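Local structure of Exo-1,3/1,4-beta-glucanase (Pseudoalteromonas sp., 3RRX) at residues Asn231-Glu236 with Ser264-Arg269; Thr162-Arg167 with Val218-Thr223; Val7-Val12 with Lys237-Ile242; Val291-Asn296 with Ala315-Ile320. The protein acts as an exo-1,3/1,4-beta-glucanase, a marine bacterial glycoside hydrolase of family 3 that probably has beta-glucosidase activity. The protein carries 1 engineered substitution. One frame throughout, in Å; residues are numbered along the deposited sequence.

Contact 1: Asn231-Glu236 with Ser264-Arg269; sequences NTLIDE and SWNGKR
Asn231 and Thr232 lie parallel to Ser264 and Trp265 as two very short strands, in which Thr232 N donates to Ser264 O at 2.9 Å and Thr232 O accepts from Asn266 N at the same distance. Beyond this pairing the side chains take over. Asn266, inside the type I' turn from Trp265 to Lys268, uses its amide much as a neighbouring strand would use its backbone: OD1 accepts from Ile234 N at 3.2 Å, while ND2 donates to Ile234 O at 3.1 Å. A second donor, Trp265 NE1, reaches Ile234 O at 2.9 Å from the opposite face of that carbonyl, which is therefore gripped from two sides. With CG swung opposite its own backbone N (chi1 174°), the Trp265 indole meets Ile234 O at its edge, near the ring plane, while Asn266 ND2 stands over one face, offset toward the rim; CZ2 rests 3.8 Å from Glu236 CA. An alanine here, lacking NE1 and the ring, is likely to leave Ile234 O with Asn266 ND2 alone of these two donors and to open a gap beside Glu236. Asn231 OD1 accepts from Gly267 N at 2.9 Å and ties the turn down; Gly267 has backbone angles that would jam a CB against the preceding carbonyl. The hairpin 264-265/268-269 extends this small mixed sheet, and the indole touches Leu239 of helix 236-243 and Leu276 of helix 274-284.

Contact 2: Thr162-Arg167 with Val218-Thr223; sequences TVAVVR and VGDGGT
Arg167 N donates to Gly221 O at 3.0 Å, and this is the single direct hydrogen bond between the two loops. The donor lies in the carbonyl plane, with a C=O...N angle of 160°. The same oxygen takes a weaker CA-H...O contact from Val166 CA at 3.5 Å. One water makes the second polar link, accepting from Val165 N at 3.1 Å and from Gly221 N at 2.9 Å, so both ends of Gly221 are tied to the facing chain. In the TIM-barrel domain of family 3 hydrolases these loops follow the adjacent parallel strands 157-162 and 211-217, and the second begins with a cis peptide bond before Val218. Steric fit explains the glycine: a CB on Gly221 would fall only 2.6 Å from Val165 O. Van der Waals contact by side chains is slight. Ala164 CB meets Asp220 OD1 at 3.6 Å, the carboxylate being brought round by a chi1 of 54° that sets CG between backbone N and carbonyl carbon. The aliphatic start of Arg167 passes Gly221 O, with CG 3.7 Å from it, before the chain bends away so that NH1 donates to Glu180 O. Glu180 is a calcium ligand, as is Asn594, whose ND2 bonds to Arg167 O.

Contact 3: Val7-Val12 with Lys237-Ile242; sequences VNWPYV and KGLRDI
An N-terminal arm laid over a helix of the TIM-barrel domain is the element at work here: Val7-Pro10 pass along one side of helix 236-243, and Trp9 and Arg240 carry most of the contact. The helix falls between barrel strands 211-217 and 257-260 in the chain, so the arm joins the first modelled residues to a part of the barrel more than two hundred positions later. Trp9 lays the face of its indole on the start of the Arg240 side chain. Arg240 CB stands 3.7 Å from the centroid of the six-membered ring and only 7° off its normal, a CH-pi contact; CG lies 3.7 Å from Trp9 CE3, and the ring reaches on to the helix backbone, with CH2 3.5 Å from Arg240 CA. The two side chains run past each other in opposite directions. Because Arg240 starts out extended (chi1 -178°) and then turns at chi3, its guanidinium passes the ring and stands steeply to it, the planes 74° apart. There NH1 donates to Asn8 O at 2.9 Å, while a water joins NH1 to Asn8 N. Val7 packs its two methyls against Lys237 CG, and Pro10 lies loosely against Arg240 CD. Trp9 NE1 donates to Glu236 OE2, and Trp9 N to Gln284 OE1. The next residue holds the guanidinium in a side-on salt bridge: Arg240 NE reaches Asp241 OD1 at 2.9 Å from above the carboxylate plane, and NH2 meets Asp241 OD2 at 3.0 Å on its syn side.

Contact 4: Val291-Asn296 with Ala315-Ile320; sequences VVSDWN and AGVDVI
Val291 N donates to Asp318 OD2 at 2.8 Å in an almost straight bond (174° at the hydrogen), meeting the carboxylate on its anti side. The carbonyl of Val291 is held by two amides in succession, Asp318 N at 2.8 Å and Val319 N at 2.9 Å, so Asp318 grips the residue at both its N-H and its C=O. Further along, Ser293 N donates to Val319 O at 3.0 Å, the nitrogen lying nearly on the line of the C=O bond. The carboxylate also forms salt bridges with Lys282 through OD2 and Arg346 through OD1, which would be expected to keep it ionised in this buried place. Replacing Asp318 with a leucine would probably leave these two cations without their shared mate and Val291 N without its acceptor. Beyond these bonds Val291 CB lies 3.5 Å from Gly316 O. Among the apolar groups, Val292 CG2 is 4.1 Å from Val319 CG1, and Val317 CG1 touches Ser293 CB. Gly316 ends helix 310-315 in a Schellman motif. Strand 290-292 pairs with strand 257-260 through Val292, while Ile320 makes backbone hydrogen bonds with Met42 and Gln44, so 315-320 carries the barrel wall on toward strand 43-44, with helices 274-284 and 344-361 packed against it.

How the contacts relate
Three of the four contacts form one continuous cluster around helix 236-243. Contact 1 touches contact 2 where Thr232 OG1 meets Gly219 O at 2.7 Å, probably a hydrogen bond, and touches contact 3 where Glu236 OE2 meets Trp9 NE1 at 2.9 Å. Leu239 serves both neighbours, packing on Trp265 of contact 1 and Val218 of contact 2, while Val165 CG2 lies 3.4 Å from Ile242 O. Contact 2 comes nearest the bound calcium: the Arg167 side chain is about 6 Å from the ion, against about 13 Å for Ile234 in contact 1. Contact 4 stands apart in the same barrel domain, its centre about 18 Å from that of contact 2.

Contact 1: Asn231-Glu236 with Ser264-Arg269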
# COMPACT_ATOMS: atom_id res chain seq x y z
N ASN A 231 -4.88 -13.23 -15.29
CA ASN A 231 -5.47 -12.73 -16.52
C ASN A 231 -6.79 -12.01 -16.26
O ASN A 231 -7.73 -12.60 -15.72
CB ASN A 231 -5.68 -13.88 -17.50
CG ASN A 231 -5.98 -13.41 -18.91
OD1 ASN A 231 -5.67 -12.28 -19.28
ND2 ASN A 231 -6.58 -14.29 -19.71
N THR A 232 -6.85 -10.75 -16.63
CA THR A 232 -8.07 -9.98 -16.42
C THR A 232 -8.95 -10.02 -17.67
O THR A 232 -8.61 -9.47 -18.70
CB THR A 232 -7.76 -8.53 -16.06
OG1 THR A 232 -7.04 -8.51 -14.81
CG2 THR A 232 -9.05 -7.74 -15.92
N LEU A 233 -10.10 -10.69 -17.54
CA LEU A 233 -10.99 -10.96 -18.66
C LEU A 233 -12.18 -10.03 -18.55
O LEU A 233 -13.12 -10.29 -17.81
CB LEU A 233 -11.49 -12.40 -18.59
CG LEU A 233 -10.42 -13.47 -18.74
CD1 LEU A 233 -11.02 -14.84 -18.51
CD2 LEU A 233 -9.78 -13.38 -20.11
N ILE A 234 -12.15 -8.95 -19.31
CA ILE A 234 -13.19 -7.95 -19.19
C ILE A 234 -13.14 -7.10 -20.44
O ILE A 234 -12.07 -6.94 -21.04
CB ILE A 234 -12.98 -7.07 -17.93
CG1 ILE A 234 -14.27 -6.33 -17.56
CG2 ILE A 234 -11.79 -6.11 -18.12
CD1 ILE A 234 -14.21 -5.62 -16.22
N ASP A 235 -14.28 -6.57 -20.85
CA ASP A 235 -14.28 -5.73 -22.04
C ASP A 235 -13.64 -4.38 -21.70
O ASP A 235 -13.41 -4.08 -20.53
CB ASP A 235 -15.68 -5.58 -22.66
CG ASP A 235 -16.67 -4.95 -21.72
OD1 ASP A 235 -17.88 -5.03 -22.00
OD2 ASP A 235 -16.26 -4.38 -20.69
N GLU A 236 -13.33 -3.59 -22.71
CA GLU A 236 -12.62 -2.35 -22.48
C GLU A 236 -13.46 -1.36 -21.69
O GLU A 236 -12.93 -0.59 -20.90
CB GLU A 236 -12.14 -1.74 -23.80
CG GLU A 236 -11.15 -0.59 -23.62
CD GLU A 236 -10.56 -0.11 -24.94
OE1 GLU A 236 -10.84 -0.75 -25.97
OE2 GLU A 236 -9.82 0.90 -24.95
N SER A 264 -2.20 -9.66 -17.01
CA SER A 264 -2.53 -9.57 -18.43
C SER A 264 -3.94 -9.04 -18.57
O SER A 264 -4.74 -9.11 -17.63
CB SER A 264 -2.42 -10.95 -19.09
OG SER A 264 -1.08 -11.41 -19.06
N TRP A 265 -4.25 -8.48 -19.74
CA TRP A 265 -5.62 -8.10 -20.05
C TRP A 265 -6.05 -8.90 -21.28
O TRP A 265 -5.45 -8.79 -22.34
CB TRP A 265 -5.73 -6.60 -20.31
CG TRP A 265 -7.11 -6.16 -20.78
CD1 TRP A 265 -8.32 -6.53 -20.25
CD2 TRP A 265 -7.42 -5.29 -21.89
NE1 TRP A 265 -9.35 -5.93 -20.95
CE2 TRP A 265 -8.82 -5.18 -21.96
CE3 TRP A 265 -6.63 -4.60 -22.82
CZ2 TRP A 265 -9.46 -4.40 -22.92
CZ3 TRP A 265 -7.28 -3.82 -23.78
CH2 TRP A 265 -8.68 -3.73 -23.82
N ASN A 266 -7.08 -9.73 -21.11
CA ASN A 266 -7.53 -10.59 -22.20
C ASN A 266 -6.37 -11.29 -22.89
O ASN A 266 -6.28 -11.31 -24.12
CB ASN A 266 -8.37 -9.79 -23.21
CG ASN A 266 -9.66 -9.28 -22.61
OD1 ASN A 266 -10.20 -9.87 -21.68
ND2 ASN A 266 -10.17 -8.17 -23.16
N GLY A 267 -5.46 -11.85 -22.10
CA GLY A 267 -4.39 -12.66 -22.64
C GLY A 267 -3.08 -11.97 -22.95
O GLY A 267 -2.09 -12.65 -23.24
N LYS A 268 -3.03 -10.65 -22.88
CA LYS A 268 -1.79 -9.92 -23.18
C LYS A 268 -1.23 -9.14 -21.98
O LYS A 268 -1.95 -8.36 -21.36
CB LYS A 268 -2.01 -8.93 -24.33
CG LYS A 268 -0.79 -8.08 -24.62
CD LYS A 268 -1.14 -6.79 -25.34
CE LYS A 268 -0.75 -6.84 -26.80
NZ LYS A 268 -1.73 -7.65 -27.58
N ARG A 269 0.05 -9.34 -21.68
CA ARG A 269 0.71 -8.63 -20.58
C ARG A 269 0.59 -7.13 -20.76
O ARG A 269 0.97 -6.59 -21.80
CB ARG A 269 2.20 -9.01 -20.48
CG ARG A 269 2.47 -10.44 -20.06
CD ARG A 269 2.28 -10.64 -18.55
NE ARG A 269 2.49 -12.04 -18.18
CZ ARG A 269 2.03 -12.59 -17.07
NH1 ARG A 269 1.34 -11.86 -16.20
NH2 ARG A 269 2.26 -13.88 -16.84

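Contact 2: Thr162-Arg167 with Val218-Thr223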
# COMPACT_ATOMS: atom_id res chain seq x y z
N THR A 162 -2.06 3.05 -4.06
CA THR A 162 -2.42 1.86 -4.81
C THR A 162 -3.91 1.95 -5.08
O THR A 162 -4.71 2.07 -4.15
CB THR A 162 -2.18 0.56 -4.01
OG1 THR A 162 -0.79 0.39 -3.76
CG2 THR A 162 -2.70 -0.64 -4.78
N VAL A 163 -4.28 1.90 -6.36
CA VAL A 163 -5.65 2.19 -6.76
C VAL A 163 -6.38 0.98 -7.35
O VAL A 163 -7.35 1.12 -8.08
CB VAL A 163 -5.69 3.41 -7.71
CG1 VAL A 163 -4.98 4.59 -7.04
CG2 VAL A 163 -5.03 3.09 -9.05
N ALA A 164 -5.92 -0.22 -7.01
CA ALA A 164 -6.62 -1.43 -7.44
C ALA A 164 -8.06 -1.40 -6.92
O ALA A 164 -8.31 -0.88 -5.82
CB ALA A 164 -5.90 -2.68 -6.94
N VAL A 165 -8.98 -1.93 -7.72
CA VAL A 165 -10.39 -2.09 -7.35
C VAL A 165 -10.64 -3.59 -7.38
O VAL A 165 -10.77 -4.20 -8.45
CB VAL A 165 -11.33 -1.37 -8.36
CG1 VAL A 165 -12.80 -1.53 -7.96
CG2 VAL A 165 -10.95 0.10 -8.47
N VAL A 166 -10.67 -4.21 -6.21
CA VAL A 166 -10.57 -5.66 -6.12
C VAL A 166 -11.94 -6.32 -6.15
O VAL A 166 -12.82 -6.00 -5.35
CB VAL A 166 -9.78 -6.07 -4.86
CG1 VAL A 166 -9.80 -7.59 -4.68
CG2 VAL A 166 -8.34 -5.56 -4.98
N ARG A 167 -12.10 -7.25 -7.09
CA ARG A 167 -13.39 -7.88 -7.38
C ARG A 167 -13.47 -9.35 -6.95
O ARG A 167 -14.55 -9.93 -6.93
CB ARG A 167 -13.69 -7.76 -8.88
CG ARG A 167 -13.54 -6.34 -9.42
CD ARG A 167 -14.61 -5.41 -8.86
NE ARG A 167 -15.90 -5.65 -9.51
CZ ARG A 167 -16.99 -4.93 -9.27
NH1 ARG A 167 -16.97 -3.95 -8.38
NH2 ARG A 167 -18.12 -5.22 -9.93
N VAL A 218 -2.99 -1.66 -15.39
CA VAL A 218 -4.35 -1.45 -14.88
C VAL A 218 -5.05 -2.82 -14.84
O VAL A 218 -4.66 -3.74 -15.57
CB VAL A 218 -5.17 -0.52 -15.81
CG1 VAL A 218 -5.29 -1.14 -17.21
CG2 VAL A 218 -6.57 -0.27 -15.25
N GLY A 219 -6.05 -2.96 -13.97
CA GLY A 219 -6.87 -4.16 -13.92
C GLY A 219 -6.36 -5.30 -13.04
O GLY A 219 -6.89 -6.41 -13.08
N ASP A 220 -5.35 -5.02 -12.23
CA ASP A 220 -4.75 -6.08 -11.40
C ASP A 220 -5.72 -6.62 -10.33
O ASP A 220 -5.52 -7.72 -9.81
CB ASP A 220 -3.40 -5.64 -10.80
CG ASP A 220 -3.49 -4.32 -10.03
OD1 ASP A 220 -4.49 -3.59 -10.17
OD2 ASP A 220 -2.52 -4.01 -9.30
N GLY A 221 -6.76 -5.86 -10.02
CA GLY A 221 -7.80 -6.33 -9.11
C GLY A 221 -8.94 -7.08 -9.79
O GLY A 221 -9.95 -7.38 -9.16
N GLY A 222 -8.78 -7.39 -11.07
CA GLY A 222 -9.83 -8.09 -11.79
C GLY A 222 -9.39 -9.39 -12.42
O GLY A 222 -10.03 -9.86 -13.36
N THR A 223 -8.31 -9.98 -11.92
CA THR A 223 -7.80 -11.21 -12.54
C THR A 223 -8.74 -12.38 -12.25
O THR A 223 -9.41 -12.42 -11.21
CB THR A 223 -6.38 -11.57 -12.08
OG1 THR A 223 -6.39 -11.86 -10.68
CG2 THR A 223 -5.38 -10.43 -12.39
O HOH W 1 -8.03 -3.32 -10.27

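Contact 3: Val7-Val12 with Lys237-Ile242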
# COMPACT_ATOMS: atom_id res chain seq x y z
N VAL A 7 -14.07 2.33 -28.05
CA VAL A 7 -14.29 2.75 -26.66
C VAL A 7 -13.57 4.06 -26.38
O VAL A 7 -12.35 4.18 -26.56
CB VAL A 7 -13.85 1.64 -25.67
CG1 VAL A 7 -13.98 2.11 -24.22
CG2 VAL A 7 -14.66 0.37 -25.91
N ASN A 8 -14.32 5.06 -25.94
CA ASN A 8 -13.72 6.36 -25.65
C ASN A 8 -13.46 6.55 -24.15
O ASN A 8 -14.36 6.40 -23.32
CB ASN A 8 -14.58 7.51 -26.19
CG ASN A 8 -14.60 7.55 -27.72
OD1 ASN A 8 -13.57 7.45 -28.38
ND2 ASN A 8 -15.80 7.71 -28.29
N TRP A 9 -12.22 6.89 -23.83
CA TRP A 9 -11.83 7.17 -22.46
C TRP A 9 -11.80 8.68 -22.27
O TRP A 9 -11.42 9.42 -23.18
CB TRP A 9 -10.43 6.61 -22.22
CG TRP A 9 -10.34 5.11 -22.28
CD1 TRP A 9 -10.52 4.31 -23.38
CD2 TRP A 9 -9.99 4.23 -21.20
NE1 TRP A 9 -10.32 2.98 -23.04
CE2 TRP A 9 -10.00 2.91 -21.71
CE3 TRP A 9 -9.68 4.43 -19.85
CZ2 TRP A 9 -9.69 1.80 -20.92
CZ3 TRP A 9 -9.37 3.33 -19.07
CH2 TRP A 9 -9.39 2.03 -19.60
N PRO A 10 -12.18 9.16 -21.07
CA PRO A 10 -12.23 10.60 -20.84
C PRO A 10 -10.83 11.20 -20.63
O PRO A 10 -9.94 10.54 -20.10
CB PRO A 10 -13.02 10.70 -19.53
CG PRO A 10 -12.67 9.45 -18.80
CD PRO A 10 -12.59 8.39 -19.88
N TYR A 11 -10.65 12.45 -21.06
CA TYR A 11 -9.43 13.18 -20.76
C TYR A 11 -9.49 13.64 -19.30
O TYR A 11 -10.44 14.32 -18.90
CB TYR A 11 -9.26 14.37 -21.70
CG TYR A 11 -7.98 15.17 -21.50
CD1 TYR A 11 -6.83 14.87 -22.21
CD2 TYR A 11 -7.94 16.23 -20.61
CE1 TYR A 11 -5.65 15.60 -22.03
CE2 TYR A 11 -6.77 16.97 -20.43
CZ TYR A 11 -5.64 16.65 -21.14
OH TYR A 11 -4.48 17.37 -20.95
N VAL A 12 -8.51 13.25 -18.50
CA VAL A 12 -8.58 13.50 -17.06
C VAL A 12 -7.41 14.31 -16.49
O VAL A 12 -7.34 14.55 -15.29
CB VAL A 12 -8.77 12.20 -16.25
CG1 VAL A 12 -10.11 11.51 -16.63
CG2 VAL A 12 -7.59 11.25 -16.48
N LYS A 237 -14.78 -1.37 -21.88
CA LYS A 237 -15.63 -0.46 -21.12
C LYS A 237 -15.58 -0.78 -19.63
O LYS A 237 -15.67 0.12 -18.79
CB LYS A 237 -17.08 -0.50 -21.62
CG LYS A 237 -17.26 0.10 -23.02
CD LYS A 237 -18.73 0.14 -23.42
CE LYS A 237 -18.91 0.78 -24.80
NZ LYS A 237 -20.33 0.78 -25.25
N GLY A 238 -15.45 -2.06 -19.30
CA GLY A 238 -15.39 -2.49 -17.92
C GLY A 238 -14.04 -2.14 -17.31
O GLY A 238 -13.95 -1.74 -16.14
N LEU A 239 -12.99 -2.28 -18.11
CA LEU A 239 -11.66 -1.89 -17.68
C LEU A 239 -11.65 -0.41 -17.31
O LEU A 239 -11.05 -0.02 -16.30
CB LEU A 239 -10.63 -2.17 -18.78
CG LEU A 239 -9.16 -2.20 -18.33
CD1 LEU A 239 -8.89 -3.39 -17.39
CD2 LEU A 239 -8.22 -2.26 -19.53
N ARG A 240 -12.31 0.41 -18.13
CA ARG A 240 -12.45 1.85 -17.90
C ARG A 240 -13.29 2.16 -16.66
O ARG A 240 -12.84 2.87 -15.75
CB ARG A 240 -13.10 2.50 -19.15
CG ARG A 240 -13.27 4.02 -19.08
CD ARG A 240 -14.20 4.51 -20.22
NE ARG A 240 -15.56 4.00 -20.04
CZ ARG A 240 -16.49 3.99 -21.00
NH1 ARG A 240 -16.22 4.46 -22.21
NH2 ARG A 240 -17.70 3.50 -20.74
N ASP A 241 -14.50 1.62 -16.61
CA ASP A 241 -15.47 2.04 -15.59
C ASP A 241 -15.27 1.39 -14.22
O ASP A 241 -15.64 1.96 -13.20
CB ASP A 241 -16.89 1.77 -16.08
CG ASP A 241 -17.26 2.63 -17.28
OD1 ASP A 241 -16.69 3.74 -17.43
OD2 ASP A 241 -18.11 2.20 -18.06
N ILE A 242 -14.70 0.19 -14.20
CA ILE A 242 -14.42 -0.45 -12.92
C ILE A 242 -12.98 -0.24 -12.45
O ILE A 242 -12.76 0.19 -11.33
CB ILE A 242 -14.74 -1.95 -12.93
CG1 ILE A 242 -16.20 -2.18 -13.33
CG2 ILE A 242 -14.48 -2.57 -11.54
CD1 ILE A 242 -16.61 -3.63 -13.32
O HOH W 2 -17.44 4.51 -25.25

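Contact 4: Val291-Asn296 with Ala315-Ile320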
# COMPACT_ATOMS: atom_id res chain seq x y z
N VAL A 291 5.82 6.74 -17.05
CA VAL A 291 5.44 5.38 -16.67
C VAL A 291 6.68 4.62 -16.18
O VAL A 291 7.71 4.61 -16.86
CB VAL A 291 4.81 4.63 -17.87
CG1 VAL A 291 4.53 3.17 -17.49
CG2 VAL A 291 3.53 5.33 -18.31
N VAL A 292 6.59 4.00 -15.01
CA VAL A 292 7.65 3.12 -14.52
C VAL A 292 7.14 1.68 -14.54
O VAL A 292 5.96 1.44 -14.27
CB VAL A 292 8.12 3.52 -13.08
CG1 VAL A 292 6.95 3.48 -12.09
CG2 VAL A 292 9.28 2.63 -12.61
N SER A 293 7.99 0.72 -14.89
CA SER A 293 7.57 -0.68 -14.84
C SER A 293 7.67 -1.22 -13.42
O SER A 293 8.28 -0.59 -12.56
CB SER A 293 8.39 -1.54 -15.80
OG SER A 293 9.77 -1.51 -15.46
N ASP A 294 7.06 -2.38 -13.18
CA ASP A 294 7.19 -3.06 -11.89
C ASP A 294 8.42 -3.99 -11.91
O ASP A 294 9.07 -4.16 -12.94
CB ASP A 294 5.89 -3.82 -11.55
CG ASP A 294 5.63 -3.91 -10.03
OD1 ASP A 294 6.59 -3.86 -9.24
OD2 ASP A 294 4.45 -4.05 -9.63
N TRP A 295 8.71 -4.58 -10.76
CA TRP A 295 9.97 -5.31 -10.50
C TRP A 295 10.26 -6.43 -11.51
O TRP A 295 9.65 -7.50 -11.44
CB TRP A 295 9.91 -5.88 -9.08
CG TRP A 295 11.15 -6.56 -8.57
CD1 TRP A 295 11.61 -7.79 -8.92
CD2 TRP A 295 12.04 -6.07 -7.57
NE1 TRP A 295 12.76 -8.09 -8.22
CE2 TRP A 295 13.04 -7.05 -7.37
CE3 TRP A 295 12.10 -4.90 -6.81
CZ2 TRP A 295 14.08 -6.90 -6.46
CZ3 TRP A 295 13.14 -4.74 -5.90
CH2 TRP A 295 14.11 -5.74 -5.73
N ASN A 296 11.19 -6.20 -12.44
CA ASN A 296 11.47 -7.17 -13.51
C ASN A 296 10.23 -7.60 -14.30
O ASN A 296 10.21 -8.69 -14.91
CB ASN A 296 12.17 -8.42 -12.97
CG ASN A 296 13.63 -8.19 -12.67
OD1 ASN A 296 14.29 -7.38 -13.32
ND2 ASN A 296 14.16 -8.91 -11.67
N ALA A 315 6.02 0.19 -25.99
CA ALA A 315 4.62 0.19 -25.56
C ALA A 315 4.28 1.45 -24.76
O ALA A 315 3.12 1.81 -24.63
CB ALA A 315 4.30 -1.07 -24.74
N GLY A 316 5.30 2.10 -24.20
CA GLY A 316 5.07 3.31 -23.43
C GLY A 316 5.69 3.36 -22.04
O GLY A 316 5.48 4.32 -21.31
N VAL A 317 6.44 2.33 -21.66
CA VAL A 317 7.18 2.41 -20.39
C VAL A 317 8.33 3.40 -20.55
O VAL A 317 9.06 3.35 -21.54
CB VAL A 317 7.71 1.03 -19.92
CG1 VAL A 317 8.55 1.18 -18.64
CG2 VAL A 317 6.56 0.05 -19.68
N ASP A 318 8.49 4.30 -19.58
CA ASP A 318 9.52 5.34 -19.64
C ASP A 318 10.73 5.07 -18.74
O ASP A 318 11.84 5.52 -19.04
CB ASP A 318 8.90 6.68 -19.26
CG ASP A 318 7.74 7.04 -20.17
OD1 ASP A 318 7.92 6.90 -21.40
OD2 ASP A 318 6.65 7.42 -19.67
N VAL A 319 10.50 4.37 -17.63
CA VAL A 319 11.57 3.99 -16.71
C VAL A 319 11.47 2.51 -16.39
O VAL A 319 10.41 2.02 -15.98
CB VAL A 319 11.56 4.83 -15.39
CG1 VAL A 319 12.61 4.28 -14.39
CG2 VAL A 319 11.81 6.31 -15.69
N ILE A 320 12.56 1.78 -16.58
CA ILE A 320 12.54 0.33 -16.42
C ILE A 320 13.09 -0.08 -15.06
O ILE A 320 14.24 0.21 -14.73
CB ILE A 320 13.35 -0.37 -17.53
CG1 ILE A 320 12.72 -0.07 -18.90
CG2 ILE A 320 13.36 -1.87 -17.29
CD1 ILE A 320 11.43 -0.84 -19.13